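Local coordinates for protein xyloglucan-specific endo-beta-1,4-glucanase (Uncultured bacterium, PDB 4W88) that catalyses the endo-type hydrolysis of beta-1,4-glucosidic bonds in the backbone of xyloglucan, a plant cell-wall polysaccharide, at residues 104-109 / 149-154; 164-169 / 196-201; 47-52 / 324-329. The protein carries 1 engineered substitution. One frame throughout, in Å; residues are numbered along the deposited sequence.

Contact 1: 104-109 / 149-154; sequences HETNYW and EPRMAG. With BGC (beta-D-glucopyranose), chain C; GAL (beta-D-galactopyranose), chain B.
T106 and R151 face each other largely through water. T106 OG1 binds two waters, and each of them also takes a guanidinium N-H of R151. The first lies 2.6 Å from T106 OG1. It accepts from R151 NH2 at 3.2 Å, donates to N107 OD1 and pairs with H104 ND1, so four protein atoms hold it. The second bonds to T106 OG1 and only weakly to R151 NH1. Chi1 of T106 is 41°, which puts OG1 between the backbone N and the carbonyl carbon and turns the hydroxyl to these waters. It also lays the methyl CG2 against the E149 carbonyl, 3.6 Å from E149 O, and 3.9 Å from P150 CA. The side chains of T106 and R151 cross at about a right angle. Both segments lie in loops that follow neighbouring strands of a TIM barrel, 97-101 and 142-145; 105-107 is a 3-10 turn. E149 and P150 fit the Asn-Glu-Pro signature of family GH5, whose glutamate is the acid/base, so E149 probably has that role. R151 folds back on it: NH1 donates to E149 O at 2.9 Å, nearly straight (163°) and in the guanidinium plane, while NE makes a salt bridge to E158. This buried arginine ties down the backbone that carries E149. On the sugar side, glucose O4 donates to E149 OE2 at 2.6 Å, and G154 CA lies 3.5 Å from galactose O3.

Contact 2: 164-169 / 196-201; sequences PAERKL and CTYGHN
The Y198 ring is met at its edge, near its plane, by E166 OE2. The carboxylate and ring planes stand 64° apart. Within the segments, P164 N lies above one face of the R167 guanidinium and C196 CB above one face of the H200 ring, each offset toward the rim; H200 also stacks with H223. In the TIM barrel, this joins the start of helix 164-182 to the loop that follows the fifth strand, 193-196. Y198 OH donates to E166 OE2 at 2.7 Å and reaches it from above the carboxylate plane, 41° out of it. The E166 chain is extended beyond CG and passes the ring at a slant, with CB 3.6 Å from Y198 CE2. Y198 has CG anti to its backbone N (chi1 -177°), which sends the ring across to the helix. Both ends of this buried bond have further partners: M152 N bonds to Y198 OH, and T112 OG1 bonds to E166 OE2. E166 OE1 pairs with T163 N, so both carboxylate oxygens are held. R167 lends its aliphatic part and sends its charged end to a salt bridge with D209. Its CG lies 4.1 Å from Y198 CB, at the root of the ring.

Contact 3: 47-52 / 324-329; sequences VDTVND and LKWYND
T49 and L324 meet by van der Waals contact. T49 OG1 lies 3.6 Å from L324 CD2, and the threonine hydroxyl is hydrogen-bonded to E45 O in its own helix. Chi1 of T49 (-56°, measured to OG1) leaves the methyl CG2 anti to the backbone N, and CG2 points to the pyrrole side of W326, 4.1 Å from NE1. W326 meets the helix with its edge: CZ2 is 3.6 Å from T49 O and 4.0 Å from V50 CA. The apolar pair is V50 CG2 and W326 CH2, 4.3 Å apart. The polar link runs through one water. It donates to T49 O at 2.8 Å and accepts from W326 NE1 at 3.0 Å, both the water and T49 O lying in the ring plane. Replacing T49 by an alanine would probably open a gap beside L324 CD2 and W326 NE1, because both the methyl and the hydroxyl that cover them would be gone. Charge enters through R53, which makes a cation-pi contact with W326 and a salt bridge with D329. L324 and K325 both face N320, which makes a G1 beta bulge in the small antiparallel ladder packed on helix 44-53 of the TIM barrel.

In the fold
Contacts 1 and 2 are neighbours, their centres about 12 Å apart. Loop 149-154 of contact 1 lies against loop 196-201 of contact 2. P150 O lies 2.8 Å from G199 N, a probable hydrogen bond, and M152 CB packs 3.4 Å from E166 OE2. Contact 1 reaches the bound sugars itself through E149 and G154. Contact 2 stands behind it as a second shell. The side chain of Y198 is about 10 Å from the bound galactose. Contact 3 lies on the other side of the chain's centre, about 31 Å from contact 1 and about 35 Å from contact 2 between centres. Its segments are 272 residues apart in sequence and enclose both other contacts. It joins the first barrel helix to the C-terminal part of the chain.

Contact 1: 104-109 / 149-154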
loop_
_atom_site.group_PDB
_atom_site.type_symbol
_atom_site.label_atom_id
_atom_site.label_comp_id
_atom_site.label_asym_id
_atom_site.label_seq_id
_atom_site.Cartn_x
_atom_site.Cartn_y
_atom_site.Cartn_z
ATOM N N HIS A 104 -3.066 -5.662 -8.091
ATOM C CA HIS A 104 -2.387 -6.667 -8.917
ATOM C C HIS A 104 -2.675 -6.455 -10.422
ATOM O O HIS A 104 -2.807 -7.434 -11.207
ATOM C CB HIS A 104 -2.783 -8.084 -8.504
ATOM C CG HIS A 104 -2.210 -8.486 -7.168
ATOM N ND1 HIS A 104 -0.853 -8.348 -6.839
ATOM C CD2 HIS A 104 -2.821 -9.008 -6.070
ATOM C CE1 HIS A 104 -0.680 -8.798 -5.619
ATOM N NE2 HIS A 104 -1.853 -9.195 -5.135
ATOM N N GLU A 105 -2.805 -5.195 -10.803
ATOM C CA GLU A 105 -2.841 -4.796 -12.211
ATOM C C GLU A 105 -1.618 -5.316 -12.972
ATOM O O GLU A 105 -1.672 -5.561 -14.169
ATOM C CB GLU A 105 -2.872 -3.268 -12.350
ATOM C CG GLU A 105 -3.877 -2.567 -11.448
ATOM C CD GLU A 105 -5.341 -3.062 -11.467
ATOM O OE1 GLU A 105 -5.790 -3.608 -12.511
ATOM O OE2 GLU A 105 -6.021 -2.955 -10.403
ATOM N N THR A 106 -0.564 -5.518 -12.190
ATOM C CA THR A 106 0.747 -6.011 -12.620
ATOM C C THR A 106 0.689 -7.488 -13.137
ATOM O O THR A 106 1.648 -7.963 -13.827
ATOM C CB THR A 106 1.725 -5.909 -11.427
ATOM O OG1 THR A 106 1.093 -6.305 -10.174
ATOM C CG2 THR A 106 2.258 -4.477 -11.328
ATOM N N ASN A 107 -0.395 -8.242 -12.805
ATOM C CA ASN A 107 -0.559 -9.611 -13.346
ATOM C C ASN A 107 -1.201 -9.536 -14.740
ATOM O O ASN A 107 -1.235 -10.545 -15.431
ATOM C CB ASN A 107 -1.484 -10.470 -12.544
ATOM C CG ASN A 107 -0.983 -10.780 -11.150
ATOM O OD1 ASN A 107 0.145 -10.377 -10.758
ATOM N ND2 ASN A 107 -1.789 -11.549 -10.403
ATOM N N TYR A 108 -1.696 -8.342 -15.131
ATOM C CA TYR A 108 -2.619 -8.170 -16.253
ATOM C C TYR A 108 -1.968 -7.170 -17.209
ATOM O O TYR A 108 -1.088 -7.559 -18.011
ATOM C CB TYR A 108 -4.006 -7.761 -15.752
ATOM C CG TYR A 108 -4.694 -8.871 -15.005
ATOM C CD1 TYR A 108 -5.293 -9.936 -15.658
ATOM C CD2 TYR A 108 -4.619 -8.914 -13.610
ATOM C CE1 TYR A 108 -5.832 -11.011 -14.950
ATOM C CE2 TYR A 108 -5.101 -9.992 -12.918
ATOM C CZ TYR A 108 -5.773 -11.005 -13.578
ATOM O OH TYR A 108 -6.239 -12.115 -12.935
ATOM N N TRP A 109 -2.438 -5.935 -17.206
ATOM C CA TRP A 109 -2.039 -4.944 -18.164
ATOM C C TRP A 109 -0.850 -4.075 -17.743
ATOM O O TRP A 109 -0.183 -3.475 -18.612
ATOM C CB TRP A 109 -3.246 -4.018 -18.404
ATOM C CG TRP A 109 -3.760 -3.328 -17.143
ATOM C CD1 TRP A 109 -4.638 -3.809 -16.262
ATOM C CD2 TRP A 109 -3.366 -2.018 -16.682
ATOM N NE1 TRP A 109 -4.820 -2.886 -15.235
ATOM C CE2 TRP A 109 -4.057 -1.775 -15.493
ATOM C CE3 TRP A 109 -2.470 -1.053 -17.153
ATOM C CZ2 TRP A 109 -3.888 -0.640 -14.765
ATOM C CZ3 TRP A 109 -2.303 0.110 -16.436
ATOM C CH2 TRP A 109 -3.024 0.306 -15.235
ATOM N N GLU A 149 3.473 -1.627 -6.528
ATOM C CA GLU A 149 4.629 -2.345 -7.016
ATOM C C GLU A 149 4.743 -2.448 -8.534
ATOM O O GLU A 149 4.942 -3.527 -9.061
ATOM C CB GLU A 149 4.749 -3.673 -6.333
ATOM C CG GLU A 149 4.859 -3.566 -4.826
ATOM C CD GLU A 149 5.041 -4.869 -4.057
ATOM O OE1 GLU A 149 4.811 -5.980 -4.606
ATOM O OE2 GLU A 149 5.386 -4.767 -2.817
ATOM N N PRO A 150 4.504 -1.342 -9.232
ATOM C CA PRO A 150 4.516 -1.412 -10.703
ATOM C C PRO A 150 5.877 -1.895 -11.213
ATOM O O PRO A 150 6.909 -1.401 -10.743
ATOM C CB PRO A 150 4.223 0.018 -11.117
ATOM C CG PRO A 150 4.743 0.891 -9.961
ATOM C CD PRO A 150 4.330 0.050 -8.752
ATOM N N ARG A 151 5.883 -2.836 -12.143
ATOM C CA ARG A 151 7.110 -3.500 -12.537
ATOM C C ARG A 151 6.850 -4.385 -13.752
ATOM O O ARG A 151 5.698 -4.480 -14.205
ATOM C CB ARG A 151 7.685 -4.360 -11.373
ATOM C CG ARG A 151 6.749 -5.503 -10.969
ATOM C CD ARG A 151 7.017 -6.126 -9.588
ATOM N NE ARG A 151 6.209 -7.327 -9.386
ATOM C CZ ARG A 151 4.928 -7.383 -9.043
ATOM N NH1 ARG A 151 4.224 -6.310 -8.858
ATOM N NH2 ARG A 151 4.329 -8.546 -8.866
HETATM N N MSE A 152 7.897 -5.070 -14.235
HETATM C CA MSE A 152 7.766 -6.099 -15.277
HETATM C C MSE A 152 8.028 -7.435 -14.542
HETATM O O MSE A 152 9.207 -7.822 -14.294
HETATM C CB MSE A 152 8.801 -5.910 -16.404
HETATM C CG MSE A 152 8.800 -7.111 -17.349
HETATM SE SE MSE A 152 7.195 -7.039 -18.461
HETATM C CE MSE A 152 6.090 -8.247 -17.410
ATOM N N ALA A 153 6.962 -8.139 -14.207
ATOM C CA ALA A 153 7.111 -9.416 -13.525
ATOM C C ALA A 153 7.931 -10.376 -14.360
ATOM O O ALA A 153 7.740 -10.496 -15.589
ATOM C CB ALA A 153 5.745 -10.036 -13.117
ATOM N N GLY A 154 8.875 -11.018 -13.667
ATOM C CA GLY A 154 9.789 -11.986 -14.247
ATOM C C GLY A 154 11.067 -11.410 -14.819
ATOM O O GLY A 154 11.922 -12.165 -15.200
HETATM C C2 BGC C . 8.060 -9.829 -2.329
HETATM C C3 BGC C . 6.839 -8.896 -2.381
HETATM C C4 BGC C . 7.010 -7.707 -1.497
HETATM C C5 BGC C . 8.477 -7.312 -1.942
HETATM C C6 BGC C . 8.757 -6.142 -1.078
HETATM C C1 BGC C . 9.376 -9.385 -2.860
HETATM O O2 BGC C . 7.761 -10.738 -3.282
HETATM O O3 BGC C . 5.753 -9.673 -1.937
HETATM O O4 BGC C . 5.728 -6.892 -1.439
HETATM O O5 BGC C . 9.534 -8.421 -1.967
HETATM O O6 BGC C . 9.897 -5.376 -1.370
HETATM C C1 GAL B . 8.647 -14.039 -8.275
HETATM C C2 GAL B . 9.106 -13.453 -9.645
HETATM C C3 GAL B . 9.304 -14.733 -10.480
HETATM C C4 GAL B . 10.396 -15.621 -9.865
HETATM C C5 GAL B . 9.791 -16.096 -8.552
HETATM C C6 GAL B . 10.577 -17.195 -7.891
HETATM O O2 GAL B . 8.218 -12.675 -10.434
HETATM O O3 GAL B . 9.509 -14.456 -11.844
HETATM O O4 GAL B . 11.603 -14.895 -9.675
HETATM O O5 GAL B . 9.641 -14.933 -7.743
HETATM O O6 GAL B . 9.755 -17.806 -6.955
HETATM O O HOH W 1 1.166 -8.550 -8.912
HETATM O O HOH W 2 1.296 -5.313 -7.608
HETATM O O HOH W 3 4.285 -6.847 -14.097
#

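Contact 2: 164-169 / 196-201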
loop_
_atom_site.group_PDB
_atom_site.type_symbol
_atom_site.label_atom_id
_atom_site.label_comp_id
_atom_site.label_asym_id
_atom_site.label_seq_id
_atom_site.Cartn_x
_atom_site.Cartn_y
_atom_site.Cartn_z
ATOM N N PRO A 164 16.814 1.770 -15.865
ATOM C CA PRO A 164 16.634 3.208 -15.961
ATOM C C PRO A 164 15.467 3.605 -16.848
ATOM O O PRO A 164 14.711 4.549 -16.505
ATOM C CB PRO A 164 17.986 3.660 -16.543
ATOM C CG PRO A 164 18.957 2.687 -15.908
ATOM C CD PRO A 164 18.223 1.383 -16.111
ATOM N N ALA A 165 15.276 2.898 -17.978
ATOM C CA ALA A 165 14.123 3.244 -18.845
ATOM C C ALA A 165 12.761 2.996 -18.138
ATOM O O ALA A 165 11.792 3.726 -18.305
ATOM C CB ALA A 165 14.197 2.504 -20.174
ATOM N N GLU A 166 12.706 1.924 -17.367
ATOM C CA GLU A 166 11.504 1.599 -16.612
ATOM C C GLU A 166 11.213 2.681 -15.574
ATOM O O GLU A 166 10.059 3.040 -15.330
ATOM C CB GLU A 166 11.644 0.242 -15.951
ATOM C CG GLU A 166 11.388 -0.964 -16.869
ATOM C CD GLU A 166 11.577 -2.281 -16.158
ATOM O OE1 GLU A 166 12.721 -2.472 -15.643
ATOM O OE2 GLU A 166 10.582 -3.056 -16.040
ATOM N N ARG A 167 12.250 3.158 -14.903
ATOM C CA ARG A 167 12.063 4.186 -13.932
ATOM C C ARG A 167 11.578 5.500 -14.568
ATOM O O ARG A 167 10.773 6.180 -13.943
ATOM C CB ARG A 167 13.297 4.381 -13.081
ATOM C CG ARG A 167 13.566 3.179 -12.207
ATOM C CD ARG A 167 14.631 3.458 -11.181
ATOM N NE ARG A 167 15.948 3.652 -11.716
ATOM C CZ ARG A 167 16.877 2.703 -11.919
ATOM N NH1 ARG A 167 16.624 1.457 -11.715
ATOM N NH2 ARG A 167 18.062 3.055 -12.381
ATOM N N LYS A 168 12.045 5.841 -15.780
ATOM C CA LYS A 168 11.447 6.959 -16.546
ATOM C C LYS A 168 9.941 6.748 -16.784
ATOM O O LYS A 168 9.154 7.687 -16.643
ATOM C CB LYS A 168 12.209 7.311 -17.875
ATOM C CG LYS A 168 13.670 7.740 -17.773
ATOM C CD LYS A 168 14.228 8.267 -19.135
ATOM C CE LYS A 168 14.761 7.162 -20.069
ATOM N NZ LYS A 168 16.206 6.745 -19.913
ATOM N N LEU A 169 9.556 5.520 -17.172
ATOM C CA LEU A 169 8.154 5.171 -17.399
ATOM C C LEU A 169 7.351 5.325 -16.111
ATOM O O LEU A 169 6.229 5.832 -16.143
ATOM C CB LEU A 169 8.047 3.745 -17.944
ATOM C CG LEU A 169 6.656 3.132 -18.029
ATOM C CD1 LEU A 169 5.771 3.928 -19.012
ATOM C CD2 LEU A 169 6.721 1.693 -18.469
ATOM N N CYS A 196 4.654 6.362 -6.347
ATOM C CA CYS A 196 5.570 5.320 -5.920
ATOM C C CYS A 196 6.787 5.234 -6.812
ATOM O O CYS A 196 6.810 5.760 -7.933
ATOM C CB CYS A 196 4.855 3.946 -5.880
ATOM S SG CYS A 196 4.291 3.326 -7.453
ATOM N N THR A 197 7.808 4.533 -6.299
ATOM C CA THR A 197 8.916 4.101 -7.087
ATOM C C THR A 197 8.614 2.787 -7.831
ATOM O O THR A 197 7.646 2.089 -7.543
ATOM C CB THR A 197 10.109 3.830 -6.171
ATOM O OG1 THR A 197 9.650 2.931 -5.170
ATOM C CG2 THR A 197 10.700 5.119 -5.542
ATOM N N TYR A 198 9.491 2.441 -8.765
ATOM C CA TYR A 198 9.412 1.150 -9.452
ATOM C C TYR A 198 9.399 0.065 -8.363
ATOM O O TYR A 198 10.253 0.080 -7.449
ATOM C CB TYR A 198 10.646 0.928 -10.321
ATOM C CG TYR A 198 10.590 -0.353 -11.101
ATOM C CD1 TYR A 198 10.959 -1.611 -10.539
ATOM C CD2 TYR A 198 10.165 -0.362 -12.427
ATOM C CE1 TYR A 198 10.860 -2.770 -11.319
ATOM C CE2 TYR A 198 10.136 -1.519 -13.201
ATOM C CZ TYR A 198 10.494 -2.707 -12.668
ATOM O OH TYR A 198 10.436 -3.831 -13.449
ATOM N N GLY A 199 8.427 -0.849 -8.419
ATOM C CA GLY A 199 8.329 -1.911 -7.417
ATOM C C GLY A 199 8.091 -1.502 -5.973
ATOM O O GLY A 199 8.259 -2.354 -5.080
ATOM N N HIS A 200 7.761 -0.227 -5.720
ATOM C CA HIS A 200 7.829 0.346 -4.394
ATOM C C HIS A 200 9.205 0.124 -3.710
ATOM O O HIS A 200 9.303 0.101 -2.471
ATOM C CB HIS A 200 6.704 -0.209 -3.543
ATOM C CG HIS A 200 5.380 0.500 -3.655
ATOM N ND1 HIS A 200 4.577 0.440 -4.773
ATOM C CD2 HIS A 200 4.736 1.311 -2.780
ATOM C CE1 HIS A 200 3.479 1.147 -4.572
ATOM N NE2 HIS A 200 3.563 1.699 -3.376
ATOM N N ASN A 201 10.251 -0.020 -4.524
ATOM C CA ASN A 201 11.647 -0.239 -4.098
ATOM C C ASN A 201 12.264 1.062 -3.573
ATOM O O ASN A 201 11.953 2.142 -4.062
ATOM C CB ASN A 201 12.456 -0.830 -5.271
ATOM C CG ASN A 201 13.911 -1.045 -4.935
ATOM O OD1 ASN A 201 14.743 -0.127 -5.069
ATOM N ND2 ASN A 201 14.243 -2.242 -4.490
#

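Contact 3: 47-52 / 324-329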
loop_
_atom_site.group_PDB
_atom_site.type_symbol
_atom_site.label_atom_id
_atom_site.label_comp_id
_atom_site.label_asym_id
_atom_site.label_seq_id
_atom_site.Cartn_x
_atom_site.Cartn_y
_atom_site.Cartn_z
ATOM N N VAL A 47 -13.982 -4.043 9.937
ATOM C CA VAL A 47 -13.317 -2.750 9.879
ATOM C C VAL A 47 -13.332 -2.098 11.267
ATOM O O VAL A 47 -12.310 -1.529 11.704
ATOM C CB VAL A 47 -13.917 -1.879 8.746
ATOM C CG1 VAL A 47 -13.400 -0.454 8.775
ATOM C CG2 VAL A 47 -13.637 -2.517 7.379
ATOM N N ASP A 48 -14.474 -2.153 11.960
ATOM C CA ASP A 48 -14.566 -1.640 13.331
ATOM C C ASP A 48 -13.501 -2.211 14.246
ATOM O O ASP A 48 -12.875 -1.535 15.061
ATOM C CB ASP A 48 -15.907 -1.950 13.997
ATOM C CG ASP A 48 -17.110 -1.316 13.394
ATOM O OD1 ASP A 48 -17.036 -0.346 12.593
ATOM O OD2 ASP A 48 -18.217 -1.874 13.752
ATOM N N THR A 49 -13.270 -3.507 14.111
ATOM C CA THR A 49 -12.374 -4.217 15.012
ATOM C C THR A 49 -10.944 -3.738 14.815
ATOM O O THR A 49 -10.173 -3.564 15.781
ATOM C CB THR A 49 -12.482 -5.748 14.758
ATOM O OG1 THR A 49 -13.836 -6.173 14.901
ATOM C CG2 THR A 49 -11.622 -6.553 15.670
ATOM N N VAL A 50 -10.579 -3.552 13.544
ATOM C CA VAL A 50 -9.276 -2.953 13.197
ATOM C C VAL A 50 -9.094 -1.567 13.874
ATOM O O VAL A 50 -8.111 -1.326 14.584
ATOM C CB VAL A 50 -9.133 -2.857 11.643
ATOM C CG1 VAL A 50 -7.895 -2.076 11.224
ATOM C CG2 VAL A 50 -9.096 -4.280 11.041
ATOM N N ASN A 51 -10.052 -0.683 13.624
ATOM C CA ASN A 51 -10.056 0.648 14.169
ATOM C C ASN A 51 -9.964 0.630 15.717
ATOM O O ASN A 51 -9.182 1.367 16.353
ATOM C CB ASN A 51 -11.309 1.430 13.759
ATOM C CG ASN A 51 -11.220 2.894 14.138
ATOM O OD1 ASN A 51 -10.236 3.616 13.806
ATOM N ND2 ASN A 51 -12.262 3.357 14.818
ATOM N N ASP A 52 -10.776 -0.216 16.318
ATOM C CA ASP A 52 -10.875 -0.230 17.785
ATOM C C ASP A 52 -9.567 -0.633 18.458
ATOM O O ASP A 52 -9.277 -0.221 19.618
ATOM C CB ASP A 52 -11.982 -1.182 18.220
ATOM C CG ASP A 52 -13.399 -0.678 17.900
ATOM O OD1 ASP A 52 -13.626 0.548 17.679
ATOM O OD2 ASP A 52 -14.308 -1.585 17.960
ATOM N N LEU A 324 -13.381 -12.242 14.805
ATOM C CA LEU A 324 -13.170 -10.872 15.307
ATOM C C LEU A 324 -12.288 -10.881 16.552
ATOM O O LEU A 324 -12.521 -10.099 17.518
ATOM C CB LEU A 324 -14.520 -10.136 15.585
ATOM C CG LEU A 324 -15.449 -10.038 14.365
ATOM C CD1 LEU A 324 -16.721 -9.338 14.735
ATOM C CD2 LEU A 324 -14.745 -9.281 13.229
ATOM N N LYS A 325 -11.241 -11.699 16.487
ATOM C CA LYS A 325 -10.224 -11.776 17.532
ATOM C C LYS A 325 -8.863 -11.766 16.832
ATOM O O LYS A 325 -8.751 -12.171 15.709
ATOM C CB LYS A 325 -10.386 -13.088 18.366
ATOM C CG LYS A 325 -11.704 -13.295 19.111
ATOM C CD LYS A 325 -12.141 -12.083 19.961
ATOM C CE LYS A 325 -13.592 -12.136 20.422
ATOM N NZ LYS A 325 -13.738 -13.255 21.346
ATOM N N TRP A 326 -7.838 -11.269 17.543
ATOM C CA TRP A 326 -6.535 -11.155 16.992
ATOM C C TRP A 326 -5.776 -12.470 17.153
ATOM O O TRP A 326 -5.826 -13.109 18.237
ATOM C CB TRP A 326 -5.808 -9.937 17.582
ATOM C CG TRP A 326 -6.526 -8.677 17.273
ATOM C CD1 TRP A 326 -7.531 -8.120 18.004
ATOM C CD2 TRP A 326 -6.336 -7.832 16.129
ATOM N NE1 TRP A 326 -7.976 -6.949 17.398
ATOM C CE2 TRP A 326 -7.295 -6.792 16.210
ATOM C CE3 TRP A 326 -5.482 -7.863 15.001
ATOM C CZ2 TRP A 326 -7.372 -5.763 15.231
ATOM C CZ3 TRP A 326 -5.558 -6.847 14.062
ATOM C CH2 TRP A 326 -6.512 -5.843 14.148
ATOM N N TYR A 327 -5.077 -12.886 16.098
ATOM C CA TYR A 327 -4.285 -14.133 16.179
ATOM C C TYR A 327 -3.167 -14.113 17.228
ATOM O O TYR A 327 -2.797 -15.145 17.799
ATOM C CB TYR A 327 -3.614 -14.433 14.862
ATOM C CG TYR A 327 -4.523 -14.860 13.731
ATOM C CD1 TYR A 327 -5.181 -16.089 13.775
ATOM C CD2 TYR A 327 -4.737 -14.019 12.606
ATOM C CE1 TYR A 327 -6.039 -16.462 12.746
ATOM C CE2 TYR A 327 -5.570 -14.427 11.556
ATOM C CZ TYR A 327 -6.212 -15.615 11.651
ATOM O OH TYR A 327 -7.020 -16.039 10.654
ATOM N N ASN A 328 -2.576 -12.935 17.419
ATOM C CA ASN A 328 -1.395 -12.797 18.268
ATOM C C ASN A 328 -1.400 -11.443 18.947
ATOM O O ASN A 328 -1.017 -10.462 18.341
ATOM C CB ASN A 328 -0.122 -13.056 17.451
ATOM C CG ASN A 328 1.089 -13.165 18.316
ATOM O OD1 ASN A 328 1.285 -12.398 19.263
ATOM N ND2 ASN A 328 1.904 -14.159 18.033
ATOM N N ASP A 329 -1.923 -11.368 20.167
ATOM C CA ASP A 329 -2.149 -10.054 20.755
ATOM C C ASP A 329 -0.835 -9.372 21.139
ATOM O O ASP A 329 -0.764 -8.144 21.187
ATOM C CB ASP A 329 -3.027 -10.145 22.007
ATOM C CG ASP A 329 -4.489 -10.215 21.691
ATOM O OD1 ASP A 329 -4.986 -9.449 20.861
ATOM O OD2 ASP A 329 -5.107 -11.091 22.272
HETATM O O HOH W 4 -10.014 -4.861 18.212
#